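Local coordinates for COG3291: FOG: PKD repeat (Clostridium thermocellum, PDB 1WMX), which probably binds cellulose as the family 30 carbohydrate-binding module of a much larger enzyme that is likely to degrade cellulose, at residues B[21-26]-B[35-40]; B[71-76]-B[155-160]; B[86-91]-B[135-140]; B[98-103]-B[166-171]. All coordinates share one frame; numbering follows the deposited sequence.

Contact 1 (B[21-26]-B[35-40])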
loop_
_atom_site.group_PDB
_atom_site.type_symbol
_atom_site.label_atom_id
_atom_site.label_comp_id
_atom_site.label_asym_id
_atom_site.label_seq_id
_atom_site.Cartn_x
_atom_site.Cartn_y
_atom_site.Cartn_z
ATOM N N GLY B 21 8.869 10.740 -9.837
ATOM C CA GLY B 21 8.026 9.953 -8.949
ATOM C C GLY B 21 6.741 10.705 -8.652
ATOM O O GLY B 21 6.305 11.530 -9.454
ATOM N N TRP B 22 6.130 10.431 -7.502
ATOM C CA TRP B 22 4.897 11.111 -7.126
ATOM C C TRP B 22 4.824 11.231 -5.615
ATOM O O TRP B 22 4.998 10.250 -4.909
ATOM C CB TRP B 22 3.670 10.332 -7.623
ATOM C CG TRP B 22 2.366 11.102 -7.526
ATOM C CD1 TRP B 22 1.774 11.859 -8.511
ATOM C CD2 TRP B 22 1.519 11.218 -6.372
ATOM N NE1 TRP B 22 0.614 12.437 -8.033
ATOM C CE2 TRP B 22 0.436 12.056 -6.725
ATOM C CE3 TRP B 22 1.572 10.692 -5.067
ATOM C CZ2 TRP B 22 -0.590 12.382 -5.820
ATOM C CZ3 TRP B 22 0.548 11.018 -4.161
ATOM C CH2 TRP B 22 -0.513 11.854 -4.547
ATOM N N SER B 23 4.572 12.444 -5.142
ATOM C CA SER B 23 4.431 12.728 -3.720
ATOM C C SER B 23 3.117 13.485 -3.585
ATOM O O SER B 23 2.778 14.297 -4.451
ATOM C CB SER B 23 5.582 13.610 -3.224
ATOM O OG SER B 23 6.807 12.903 -3.234
ATOM N N GLY B 24 2.372 13.222 -2.513
ATOM C CA GLY B 24 1.105 13.909 -2.329
ATOM C C GLY B 24 0.485 13.675 -0.962
ATOM O O GLY B 24 1.062 12.986 -0.109
ATOM N N SER B 25 -0.691 14.259 -0.755
ATOM C CA SER B 25 -1.423 14.139 0.504
ATOM C C SER B 25 -2.895 14.487 0.285
ATOM O O SER B 25 -3.262 15.038 -0.751
ATOM C CB SER B 25 -0.821 15.066 1.557
ATOM O OG SER B 25 -0.887 16.409 1.130
ATOM N N GLY B 26 -3.731 14.176 1.267
ATOM C CA GLY B 26 -5.154 14.436 1.129
ATOM C C GLY B 26 -5.583 15.890 1.057
ATOM O O GLY B 26 -6.544 16.213 0.359
ATOM N N ASP B 35 4.417 17.580 -8.506
ATOM C CA ASP B 35 4.009 16.351 -7.832
ATOM C C ASP B 35 5.155 15.481 -7.341
ATOM O O ASP B 35 5.049 14.255 -7.305
ATOM C CB ASP B 35 3.057 15.534 -8.706
ATOM C CG ASP B 35 1.743 16.253 -8.950
ATOM O OD1 ASP B 35 1.102 16.694 -7.962
ATOM O OD2 ASP B 35 1.351 16.379 -10.128
ATOM N N THR B 36 6.259 16.120 -6.974
ATOM C CA THR B 36 7.394 15.392 -6.433
ATOM C C THR B 36 8.085 16.258 -5.373
ATOM O O THR B 36 7.720 17.414 -5.171
ATOM C CB THR B 36 8.398 14.941 -7.550
ATOM O OG1 THR B 36 9.385 14.079 -6.971
ATOM C CG2 THR B 36 9.090 16.133 -8.195
ATOM N N LEU B 37 9.075 15.697 -4.687
ATOM C CA LEU B 37 9.773 16.433 -3.654
ATOM C C LEU B 37 10.614 17.593 -4.183
ATOM O O LEU B 37 11.291 17.481 -5.203
ATOM C CB LEU B 37 10.651 15.471 -2.844
ATOM C CG LEU B 37 10.108 14.963 -1.497
ATOM C CD1 LEU B 37 8.600 14.790 -1.527
ATOM C CD2 LEU B 37 10.801 13.654 -1.162
ATOM N N PRO B 38 10.567 18.736 -3.492
ATOM C CA PRO B 38 11.356 19.881 -3.945
ATOM C C PRO B 38 12.836 19.691 -3.586
ATOM O O PRO B 38 13.162 19.029 -2.604
ATOM C CB PRO B 38 10.722 21.048 -3.199
ATOM C CG PRO B 38 10.317 20.418 -1.883
ATOM C CD PRO B 38 9.756 19.072 -2.301
ATOM N N VAL B 39 13.724 20.252 -4.399
ATOM C CA VAL B 39 15.159 20.161 -4.153
ATOM C C VAL B 39 15.613 21.469 -3.513
ATOM O O VAL B 39 15.471 22.549 -4.094
ATOM C CB VAL B 39 15.952 19.909 -5.465
ATOM C CG1 VAL B 39 17.457 19.868 -5.179
ATOM C CG2 VAL B 39 15.512 18.589 -6.082
ATOM N N ASP B 40 16.145 21.356 -2.302
ATOM C CA ASP B 40 16.607 22.506 -1.548
ATOM C C ASP B 40 18.027 22.876 -1.959
ATOM O O ASP B 40 18.954 22.077 -1.837
ATOM C CB ASP B 40 16.532 22.188 -0.055
ATOM C CG ASP B 40 16.344 23.420 0.793
ATOM O OD1 ASP B 40 15.794 23.291 1.913
ATOM O OD2 ASP B 40 16.746 24.515 0.343
HETATM O O HOH W 1 7.918 12.090 -5.259
HETATM O O HOH W 2 0.849 15.856 -5.367
#
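Trp-22 and Asp-35 cross obliquely, the indole and carboxylate planes only 22° apart, with CD1 of Trp-22 lying 3.9 Å from CB of Asp-35. CG of Trp-22, anti to its backbone N (chi1 -168°) and so beside the carbonyl carbon, lies 4.1 Å from Asp-35 O, and the ring also stacks on Tyr-113 of the second subunit. A water sits over one indole face, offset toward its rim, and donates both to Ser-23 O (2.6 Å) and to OD1 of Asp-35 (2.7 Å). An aspartate suits this exposed place because it can accept from that water while its CB touches the ring at CD1.

The backbone provides the direct link. Ser-23 N donates to Asp-35 O at 2.9 Å, approaching from above the carbonyl plane, and the same oxygen also takes a CA-H...O contact from Trp-22 CA at 3.2 Å. The side chain of Ser-23 points to the partner segment: its CB meets CD1 of Leu-37 at 3.7 Å. A serine is small enough for this packed place, and its OG finds a partner in Ser-66 on the adjoining strand 64-69, as the hydroxyl of Thr-36 does in Val-19 O.

The edge strand 21-25 of the five-stranded sheet is thus joined to the following connection by one direct hydrogen bond and by water, a mostly polar junction backed by the apolar end of Leu-37 and placed beside the subunit interface.

Contact 2 (B[71-76]-B[155-160]); sequences RGWNTH and VTCLVF. With SO4 (sulfate ion), chain C.
His-76 and Val-155 form a single antiparallel hydrogen-bonded pair, His-76 N giving to Val-155 O at 2.7 Å and Val-155 N to His-76 O at 3.2 Å. Before it, Arg-71 to Asn-74 make a type I' turn, whose positive phi at Gly-72 suits glycine.

Trp-73 starts out away from the strand, but the end of its indole comes back to it, CZ3 lying 3.4 Å from SG of Cys-157. This is a sulfur-aromatic contact, the sulfur standing obliquely, 44° off the ring normal, a place suited to a polarisable atom. Thr-156 and Cys-157 form a classic bulge opposite Arg-105. CG2 of Thr-156 lies 3.9 Å from CG2 of Thr-75, methyl against methyl, and also meets the carbonyl oxygen of Trp-73.

Outside, the guanidinium of Arg-71 lies over one face of the His-76 imidazole, offset toward its rim, and binds a sulfate, probably from the crystallisation liquor, through NH2 to O4 (3.0 Å) and NH1 to O1 (3.1 Å).

A water between turn and strand donates to Thr-156 O (2.7 Å) and Asn-74 O, and accepts from Arg-71 N. It therefore supplies polar partners where the direct pairing of the two segments, confined to His-76 and Val-155, stops, so that solvent helps join turn and bulged strand.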
loop_
_atom_site.group_PDB
_atom_site.type_symbol
_atom_site.label_atom_id
_atom_site.label_comp_id
_atom_site.label_asym_id
_atom_site.label_seq_id
_atom_site.Cartn_x
_atom_site.Cartn_y
_atom_site.Cartn_z
ATOM N N ARG B 71 13.869 3.572 -11.418
ATOM C CA ARG B 71 13.991 3.497 -12.871
ATOM C C ARG B 71 12.808 4.126 -13.604
ATOM O O ARG B 71 12.261 3.533 -14.535
ATOM C CB ARG B 71 14.142 2.037 -13.306
ATOM C CG ARG B 71 15.500 1.414 -12.979
ATOM C CD ARG B 71 16.585 1.986 -13.876
ATOM N NE ARG B 71 17.884 1.345 -13.687
ATOM C CZ ARG B 71 18.756 1.664 -12.737
ATOM N NH1 ARG B 71 18.484 2.628 -11.870
ATOM N NH2 ARG B 71 19.913 1.020 -12.660
ATOM N N GLY B 72 12.416 5.321 -13.167
ATOM C CA GLY B 72 11.318 6.034 -13.795
ATOM C C GLY B 72 10.033 5.243 -13.907
ATOM O O GLY B 72 9.339 5.347 -14.923
ATOM N N TRP B 73 9.736 4.456 -12.868
ATOM C CA TRP B 73 8.544 3.606 -12.770
ATOM C C TRP B 73 8.693 2.154 -13.271
ATOM O O TRP B 73 7.824 1.315 -13.035
ATOM C CB TRP B 73 7.331 4.286 -13.422
ATOM C CG TRP B 73 6.905 5.538 -12.688
ATOM C CD1 TRP B 73 6.997 6.834 -13.138
ATOM C CD2 TRP B 73 6.353 5.616 -11.367
ATOM N NE1 TRP B 73 6.538 7.705 -12.179
ATOM C CE2 TRP B 73 6.137 6.984 -11.080
ATOM C CE3 TRP B 73 6.025 4.661 -10.393
ATOM C CZ2 TRP B 73 5.605 7.423 -9.860
ATOM C CZ3 TRP B 73 5.496 5.099 -9.178
ATOM C CH2 TRP B 73 5.293 6.466 -8.924
ATOM N N ASN B 74 9.782 1.855 -13.969
ATOM C CA ASN B 74 10.012 0.480 -14.411
ATOM C C ASN B 74 10.519 -0.256 -13.184
ATOM O O ASN B 74 10.948 0.371 -12.216
ATOM C CB ASN B 74 11.092 0.410 -15.485
ATOM C CG ASN B 74 10.600 0.870 -16.827
ATOM O OD1 ASN B 74 11.284 1.621 -17.519
ATOM N ND2 ASN B 74 9.413 0.423 -17.212
ATOM N N THR B 75 10.465 -1.581 -13.217
ATOM C CA THR B 75 10.950 -2.357 -12.084
ATOM C C THR B 75 12.479 -2.467 -12.148
ATOM O O THR B 75 13.089 -2.321 -13.211
ATOM C CB THR B 75 10.351 -3.773 -12.077
ATOM O OG1 THR B 75 10.727 -4.449 -13.278
ATOM C CG2 THR B 75 8.828 -3.711 -11.993
ATOM N N HIS B 76 13.094 -2.708 -11.000
ATOM C CA HIS B 76 14.543 -2.859 -10.944
ATOM C C HIS B 76 14.886 -4.060 -10.086
ATOM O O HIS B 76 14.366 -4.222 -8.984
ATOM C CB HIS B 76 15.221 -1.614 -10.375
ATOM C CG HIS B 76 16.708 -1.627 -10.532
ATOM N ND1 HIS B 76 17.321 -1.775 -11.761
ATOM C CD2 HIS B 76 17.708 -1.537 -9.625
ATOM C CE1 HIS B 76 18.634 -1.773 -11.597
ATOM N NE2 HIS B 76 18.893 -1.630 -10.315
ATOM N N VAL B 155 11.357 -4.184 -7.865
ATOM C CA VAL B 155 11.203 -2.941 -7.117
ATOM C C VAL B 155 11.104 -1.695 -7.994
ATOM O O VAL B 155 11.905 -1.508 -8.925
ATOM C CB VAL B 155 12.383 -2.751 -6.135
ATOM C CG1 VAL B 155 12.206 -1.461 -5.342
ATOM C CG2 VAL B 155 12.489 -3.962 -5.212
ATOM N N THR B 156 10.133 -0.833 -7.687
ATOM C CA THR B 156 9.968 0.398 -8.462
ATOM C C THR B 156 10.339 1.661 -7.713
ATOM O O THR B 156 10.967 2.542 -8.278
ATOM C CB THR B 156 8.506 0.611 -8.957
ATOM O OG1 THR B 156 7.623 0.677 -7.829
ATOM C CG2 THR B 156 8.089 -0.499 -9.902
ATOM N N CYS B 157 9.976 1.678 -6.381
ATOM C CA CYS B 157 10.220 2.939 -5.697
ATOM C C CYS B 157 10.573 2.751 -4.249
ATOM O O CYS B 157 10.384 1.699 -3.654
ATOM C CB CYS B 157 8.964 3.851 -5.650
ATOM S SG CYS B 157 8.050 4.014 -7.254
ATOM N N LEU B 158 11.119 3.707 -3.846
ATOM C CA LEU B 158 11.392 3.971 -2.447
ATOM C C LEU B 158 10.213 4.760 -1.964
ATOM O O LEU B 158 9.589 5.492 -2.769
ATOM C CB LEU B 158 12.726 4.713 -2.359
ATOM C CG LEU B 158 12.926 5.504 -1.072
ATOM C CD1 LEU B 158 13.083 4.620 0.167
ATOM C CD2 LEU B 158 14.180 6.382 -1.117
ATOM N N VAL B 159 9.925 4.592 -0.683
ATOM C CA VAL B 159 8.752 5.242 -0.104
ATOM C C VAL B 159 9.044 5.885 1.254
ATOM O O VAL B 159 9.572 5.258 2.172
ATOM C CB VAL B 159 7.653 4.189 0.057
ATOM C CG1 VAL B 159 6.253 4.792 0.059
ATOM C CG2 VAL B 159 7.657 3.147 -1.075
ATOM N N PHE B 160 8.332 7.083 1.350
ATOM C CA PHE B 160 8.297 7.841 2.607
ATOM C C PHE B 160 6.796 7.960 2.853
ATOM O O PHE B 160 6.024 8.131 1.906
ATOM C CB PHE B 160 8.887 9.253 2.465
ATOM C CG PHE B 160 10.355 9.275 2.147
ATOM C CD1 PHE B 160 10.907 10.346 1.447
ATOM C CD2 PHE B 160 11.182 8.217 2.521
ATOM C CE1 PHE B 160 12.261 10.363 1.117
ATOM C CE2 PHE B 160 12.534 8.226 2.197
ATOM C CZ PHE B 160 13.077 9.300 1.493
HETATM S S SO4 C . 21.709 4.445 -11.027
HETATM O O1 SO4 C . 20.364 4.701 -10.475
HETATM O O2 SO4 C . 22.720 4.681 -9.978
HETATM O O3 SO4 C . 21.964 5.345 -12.166
HETATM O O4 SO4 C . 21.785 3.044 -11.483
HETATM O O HOH W 3 11.030 2.886 -10.998
#

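Contact 3 (B[86-91]-B[135-140])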
loop_
_atom_site.group_PDB
_atom_site.type_symbol
_atom_site.label_atom_id
_atom_site.label_comp_id
_atom_site.label_asym_id
_atom_site.label_seq_id
_atom_site.Cartn_x
_atom_site.Cartn_y
_atom_site.Cartn_z
ATOM N N TYR B 86 22.380 -2.232 1.796
ATOM C CA TYR B 86 21.727 -1.237 2.649
ATOM C C TYR B 86 21.162 -0.077 1.830
ATOM O O TYR B 86 21.554 0.148 0.681
ATOM C CB TYR B 86 22.718 -0.590 3.638
ATOM C CG TYR B 86 23.520 -1.548 4.516
ATOM C CD1 TYR B 86 24.520 -2.346 3.962
ATOM C CD2 TYR B 86 23.266 -1.619 5.889
ATOM C CE1 TYR B 86 25.265 -3.207 4.771
ATOM C CE2 TYR B 86 24.014 -2.477 6.701
ATOM C CZ TYR B 86 25.016 -3.271 6.139
ATOM O OH TYR B 86 25.754 -4.109 6.922
ATOM N N LEU B 87 20.240 0.620 2.459
ATOM C CA LEU B 87 19.655 1.838 1.915
ATOM C C LEU B 87 20.360 2.896 2.711
ATOM O O LEU B 87 20.159 2.997 3.923
ATOM C CB LEU B 87 18.139 1.893 2.153
ATOM C CG LEU B 87 17.571 3.319 2.110
ATOM C CD1 LEU B 87 17.606 3.900 0.689
ATOM C CD2 LEU B 87 16.115 3.369 2.601
ATOM N N GLU B 88 21.198 3.670 2.071
ATOM C CA GLU B 88 21.947 4.687 2.807
ATOM C C GLU B 88 21.576 6.088 2.346
ATOM O O GLU B 88 21.166 6.303 1.201
ATOM C CB GLU B 88 23.443 4.461 2.619
ATOM C CG GLU B 88 23.870 3.028 2.947
ATOM C CD GLU B 88 25.376 2.843 2.925
ATOM O OE1 GLU B 88 25.865 1.693 2.683
ATOM O OE2 GLU B 88 26.135 3.839 3.152
ATOM N N PHE B 89 21.734 7.013 3.277
ATOM C CA PHE B 89 21.436 8.425 3.046
ATOM C C PHE B 89 21.822 9.238 4.283
ATOM O O PHE B 89 22.002 8.700 5.376
ATOM C CB PHE B 89 19.925 8.589 2.768
ATOM C CG PHE B 89 19.032 8.104 3.914
ATOM C CD1 PHE B 89 18.737 8.951 4.984
ATOM C CD2 PHE B 89 18.504 6.811 3.900
ATOM C CE1 PHE B 89 17.922 8.506 6.035
ATOM C CE2 PHE B 89 17.691 6.365 4.951
ATOM C CZ PHE B 89 17.402 7.213 6.017
ATOM N N ASP B 90 21.963 10.530 4.097
ATOM C CA ASP B 90 22.259 11.434 5.209
ATOM C C ASP B 90 20.996 12.214 5.435
ATOM O O ASP B 90 20.261 12.489 4.486
ATOM C CB ASP B 90 23.410 12.366 4.869
ATOM C CG ASP B 90 24.668 11.620 4.538
ATOM O OD1 ASP B 90 25.092 11.628 3.341
ATOM O OD2 ASP B 90 25.278 10.994 5.463
ATOM N N ILE B 91 20.741 12.562 6.672
ATOM C CA ILE B 91 19.526 13.304 7.014
ATOM C C ILE B 91 19.766 14.202 8.229
ATOM O O ILE B 91 20.711 14.000 8.994
ATOM C CB ILE B 91 18.404 12.312 7.346
ATOM C CG1 ILE B 91 17.064 13.029 7.588
ATOM C CG2 ILE B 91 18.742 11.491 8.599
ATOM C CD1 ILE B 91 15.900 12.082 7.910
ATOM N N HIS B 135 24.581 10.142 8.979
ATOM C CA HIS B 135 24.529 9.165 7.897
ATOM C C HIS B 135 23.875 7.921 8.466
ATOM O O HIS B 135 24.339 7.365 9.463
ATOM C CB HIS B 135 25.930 8.837 7.389
ATOM C CG HIS B 135 25.903 7.840 6.248
ATOM N ND1 HIS B 135 25.670 6.488 6.461
ATOM C CD2 HIS B 135 26.069 7.994 4.914
ATOM C CE1 HIS B 135 25.692 5.875 5.291
ATOM N NE2 HIS B 135 25.929 6.761 4.354
ATOM N N VAL B 136 22.792 7.478 7.848
ATOM C CA VAL B 136 22.096 6.287 8.349
ATOM C C VAL B 136 22.102 5.176 7.295
ATOM O O VAL B 136 22.096 5.421 6.088
ATOM C CB VAL B 136 20.652 6.641 8.754
ATOM C CG1 VAL B 136 20.278 8.068 8.348
ATOM C CG2 VAL B 136 19.621 5.690 8.140
ATOM N N LYS B 137 22.129 3.954 7.786
ATOM C CA LYS B 137 22.133 2.773 6.923
ATOM C C LYS B 137 21.016 1.830 7.357
ATOM O O LYS B 137 20.996 1.357 8.496
ATOM C CB LYS B 137 23.484 2.048 7.020
ATOM C CG LYS B 137 24.681 2.945 6.704
ATOM C CD LYS B 137 25.880 2.159 6.179
ATOM C CE LYS B 137 26.357 1.079 7.148
ATOM N NZ LYS B 137 27.522 0.332 6.633
ATOM N N ILE B 138 19.943 1.780 6.498
ATOM C CA ILE B 138 18.915 0.756 6.706
ATOM C C ILE B 138 19.302 -0.469 5.896
ATOM O O ILE B 138 19.577 -0.387 4.694
ATOM C CB ILE B 138 17.574 1.322 6.289
ATOM C CG1 ILE B 138 17.220 2.560 7.119
ATOM C CG2 ILE B 138 16.425 0.328 6.463
ATOM C CD1 ILE B 138 15.900 3.203 6.720
ATOM N N PRO B 139 19.413 -1.656 6.194
ATOM C CA PRO B 139 19.650 -3.004 5.715
ATOM C C PRO B 139 18.387 -3.604 5.039
ATOM O O PRO B 139 17.377 -3.907 5.711
ATOM C CB PRO B 139 20.117 -3.786 6.885
ATOM C CG PRO B 139 19.951 -2.895 8.123
ATOM C CD PRO B 139 19.416 -1.570 7.717
ATOM N N LEU B 140 18.668 -3.656 4.063
ATOM C CA LEU B 140 17.723 -4.303 3.118
ATOM C C LEU B 140 17.129 -5.576 3.721
ATOM O O LEU B 140 15.906 -5.781 3.697
ATOM C CB LEU B 140 18.461 -4.680 1.814
ATOM C CG LEU B 140 18.917 -3.464 0.989
ATOM C CD1 LEU B 140 19.191 -3.800 -0.482
ATOM C CD2 LEU B 140 17.889 -2.334 0.964
#
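Leu-87 with Ile-138 and Phe-89 with Val-136 are the hydrogen-bonded pairs of two antiparallel strands, each joined by bonds in both directions. Val-136 N gives to Phe-89 O at 2.9 Å in a nearly straight bond, and Ile-138 N reaches Leu-87 O at the same length. At the non-hydrogen-bonded pairs CA-H...O contacts take over, as from Glu-88 CA to Val-136 O (3.4 Å).

Apolar packing occupies the face that carries Leu-87, Phe-89, Val-136 and Ile-138. Leu-87 and Ile-138 lie side by side, CD2 to CD1 at 4.1 Å. CG of Phe-89 stands between its backbone N and carbonyl carbon (chi1 60°), and the ring lies against both methyls of Val-136 while CD1 of Ile-138 meets its edge. Branched and aromatic side chains fit here because this face looks into the core of a beta-sandwich: Ile-102 of the opposing sheet packs against Leu-87, Phe-89 and Ile-138.

The other face is mostly charged and polar, with Pro-139 packing on Tyr-86. The ammonium of Lys-137 stands over the Tyr-86 ring in a cation-pi contact, NZ 4.5 Å from the centroid and 11° off the normal. The long methylenes of this lysine run beside Glu-88, CD of Lys-137 lying 3.4 Å from CD of Glu-88. OE1 of that glutamate is hydrogen-bonded to Thr-178 of strand 168-178. Its OE2 lies at the edge of the His-135 imidazole, 3.0 Å from CE1, with carboxylate and ring planes 83° apart. Asp-90, paired directly with His-135, also brings OD2 to the edge of that ring, 3.2 Å from CD2 of His-135.

Contact 4 (B[98-103]-B[166-171])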
loop_
_atom_site.group_PDB
_atom_site.type_symbol
_atom_site.label_atom_id
_atom_site.label_comp_id
_atom_site.label_asym_id
_atom_site.label_seq_id
_atom_site.Cartn_x
_atom_site.Cartn_y
_atom_site.Cartn_z
ATOM N N GLU B 98 12.184 13.968 14.351
ATOM C CA GLU B 98 11.205 13.752 13.276
ATOM C C GLU B 98 11.156 12.254 12.994
ATOM O O GLU B 98 12.178 11.565 13.071
ATOM C CB GLU B 98 11.622 14.476 11.982
ATOM C CG GLU B 98 11.590 15.996 12.065
ATOM C CD GLU B 98 12.847 16.579 12.677
ATOM O OE1 GLU B 98 12.945 17.839 12.808
ATOM O OE2 GLU B 98 13.788 15.801 13.052
ATOM N N ASP B 99 9.981 11.753 12.674
ATOM C CA ASP B 99 9.827 10.324 12.377
ATOM C C ASP B 99 8.727 10.118 11.333
ATOM O O ASP B 99 7.763 10.883 11.260
ATOM C CB ASP B 99 9.479 9.567 13.657
ATOM C CG ASP B 99 9.562 8.065 13.478
ATOM O OD1 ASP B 99 10.561 7.563 12.865
ATOM O OD2 ASP B 99 8.633 7.328 13.938
ATOM N N PHE B 100 8.900 9.076 10.534
ATOM C CA PHE B 100 7.939 8.741 9.471
ATOM C C PHE B 100 8.245 7.346 8.918
ATOM O O PHE B 100 9.263 6.735 9.247
ATOM C CB PHE B 100 8.028 9.785 8.347
ATOM C CG PHE B 100 9.452 10.044 7.874
ATOM C CD1 PHE B 100 10.064 9.157 6.991
ATOM C CD2 PHE B 100 10.151 11.167 8.324
ATOM C CE1 PHE B 100 11.376 9.382 6.562
ATOM C CE2 PHE B 100 11.466 11.396 7.897
ATOM C CZ PHE B 100 12.079 10.501 7.016
ATOM N N VAL B 101 7.352 6.851 8.081
ATOM C CA VAL B 101 7.517 5.518 7.489
ATOM C C VAL B 101 8.443 5.573 6.278
ATOM O O VAL B 101 8.400 6.506 5.480
ATOM C CB VAL B 101 6.180 4.962 7.045
ATOM C CG1 VAL B 101 6.330 3.547 6.479
ATOM C CG2 VAL B 101 5.189 4.914 8.203
ATOM N N ILE B 102 9.277 4.559 6.158
ATOM C CA ILE B 102 10.225 4.460 5.043
ATOM C C ILE B 102 10.315 3.002 4.603
ATOM O O ILE B 102 10.354 2.092 5.437
ATOM C CB ILE B 102 11.610 4.966 5.480
ATOM C CG1 ILE B 102 12.621 4.894 4.323
ATOM C CG2 ILE B 102 12.170 4.153 6.650
ATOM C CD1 ILE B 102 13.922 5.655 4.583
ATOM N N GLY B 103 10.340 2.786 3.295
ATOM C CA GLY B 103 10.420 1.416 2.756
ATOM C C GLY B 103 10.507 1.407 1.229
ATOM O O GLY B 103 10.916 2.389 0.609
ATOM N N ASP B 166 1.879 14.988 13.129
ATOM C CA ASP B 166 2.657 16.188 13.392
ATOM C C ASP B 166 3.322 16.720 12.130
ATOM O O ASP B 166 3.761 15.948 11.278
ATOM C CB ASP B 166 3.750 15.903 14.431
ATOM C CG ASP B 166 3.193 15.541 15.790
ATOM O OD1 ASP B 166 3.274 16.384 16.710
ATOM O OD2 ASP B 166 2.673 14.415 15.935
ATOM N N PRO B 167 3.384 18.052 11.981
ATOM C CA PRO B 167 4.037 18.607 10.791
ATOM C C PRO B 167 5.536 18.517 11.071
ATOM O O PRO B 167 5.930 18.473 12.239
ATOM C CB PRO B 167 3.540 20.043 10.771
ATOM C CG PRO B 167 3.418 20.355 12.228
ATOM C CD PRO B 167 2.726 19.117 12.757
ATOM N N PHE B 168 6.367 18.485 10.032
ATOM C CA PHE B 168 7.813 18.385 10.242
ATOM C C PHE B 168 8.601 18.624 8.962
ATOM O O PHE B 168 8.031 18.709 7.874
ATOM C CB PHE B 168 8.170 16.998 10.784
ATOM C CG PHE B 168 8.095 15.903 9.745
ATOM C CD1 PHE B 168 9.204 15.587 8.961
ATOM C CD2 PHE B 168 6.902 15.221 9.517
ATOM C CE1 PHE B 168 9.121 14.612 7.959
ATOM C CE2 PHE B 168 6.811 14.245 8.519
ATOM C CZ PHE B 168 7.922 13.943 7.740
ATOM N N THR B 169 9.920 18.707 9.104
ATOM C CA THR B 169 10.804 18.919 7.968
ATOM C C THR B 169 12.142 18.235 8.165
ATOM O O THR B 169 12.743 18.325 9.232
ATOM C CB THR B 169 11.078 20.410 7.742
ATOM O OG1 THR B 169 9.836 21.106 7.606
ATOM C CG2 THR B 169 11.917 20.616 6.482
ATOM N N VAL B 170 12.587 17.528 7.132
ATOM C CA VAL B 170 13.887 16.867 7.134
ATOM C C VAL B 170 14.465 17.087 5.747
ATOM O O VAL B 170 13.753 17.465 4.811
ATOM C CB VAL B 170 13.814 15.343 7.406
ATOM C CG1 VAL B 170 13.345 15.090 8.822
ATOM C CG2 VAL B 170 12.906 14.670 6.393
ATOM N N TRP B 171 15.762 16.855 5.629
ATOM C CA TRP B 171 16.471 17.018 4.379
ATOM C C TRP B 171 17.280 15.751 4.159
ATOM O O TRP B 171 17.881 15.227 5.093
ATOM C CB TRP B 171 17.386 18.239 4.480
ATOM C CG TRP B 171 16.644 19.542 4.458
ATOM C CD1 TRP B 171 16.335 20.294 3.352
ATOM C CD2 TRP B 171 16.107 20.250 5.583
ATOM N NE1 TRP B 171 15.651 21.423 3.723
ATOM C CE2 TRP B 171 15.495 21.424 5.086
ATOM C CE3 TRP B 171 16.085 20.008 6.963
ATOM C CZ2 TRP B 171 14.865 22.357 5.921
ATOM C CZ3 TRP B 171 15.458 20.933 7.798
ATOM C CH2 TRP B 171 14.857 22.093 7.271
HETATM O O HOH W 4 10.847 19.319 11.927
#
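Glu-98 turns its aliphatic part onto Phe-168 and Val-170: CG lies 3.8 Å from CB of Phe-168, and CB lies 3.7 Å from CG1 of Val-170, the side chains of Glu-98 and Val-170 sliding past each other in opposite directions. The chain bends at chi2 (83°), which places CD near Thr-169 O. OE1 takes a hydrogen bond from a water (2.7 Å) that in turn accepts from Thr-169 N (3.0 Å), so the carboxylate reaches strand 168-178 by way of solvent. The same oxygen accepts from Glu-95 N and Gly-96 N.

Asp-99 points away from the partner segment, and its carboxylate engages Arg-163 in a salt bridge and Ser-124 N in a hydrogen bond.

Phe-100 again points its side chain toward the partner segment. Its ring and that of Phe-168 have planes 13° apart but are slid so far, with centroids 5.5 Å apart, that they barely overlap, and the touch is made by CD2 of Phe-100 on CZ of Phe-168 at 3.6 Å. Toward Val-170 the same ring reaches tip to tip, CE2 to CG2 at 3.9 Å. Flat rings and a branched valine suit this place between the two sheets of the sandwich, where Val-170 is flanked in its own sheet by Ile-91 and Leu-53.

No direct hydrogen bond spans the segments. Apolar packing brings the sheets together here, while the buried oxygen of Glu-98, gripped by two backbone N-H groups and a water, probably remains ionised.

From the N terminus, contact 1 comes first and closes a short loop between strand 21-25 and the run into strand 39-40 before any other contact opens. Contact 2 opens next, at the 71-76 turn, and its long loop closes only at strand 155-161. Contact 3 lies wholly within that span. Contact 4 opens inside the loops of both and closes after them, at 166-171, so it crosses each. Contact 4 pairs segments from the two sheets, and its Ile-102 meets the apolar face of contact 3. A backbone bond from Val-159 to Gly-103 joins contacts 2 and 4 within one sheet, and Asp-40 bonds Trp-171, linking contact 1 to contact 4.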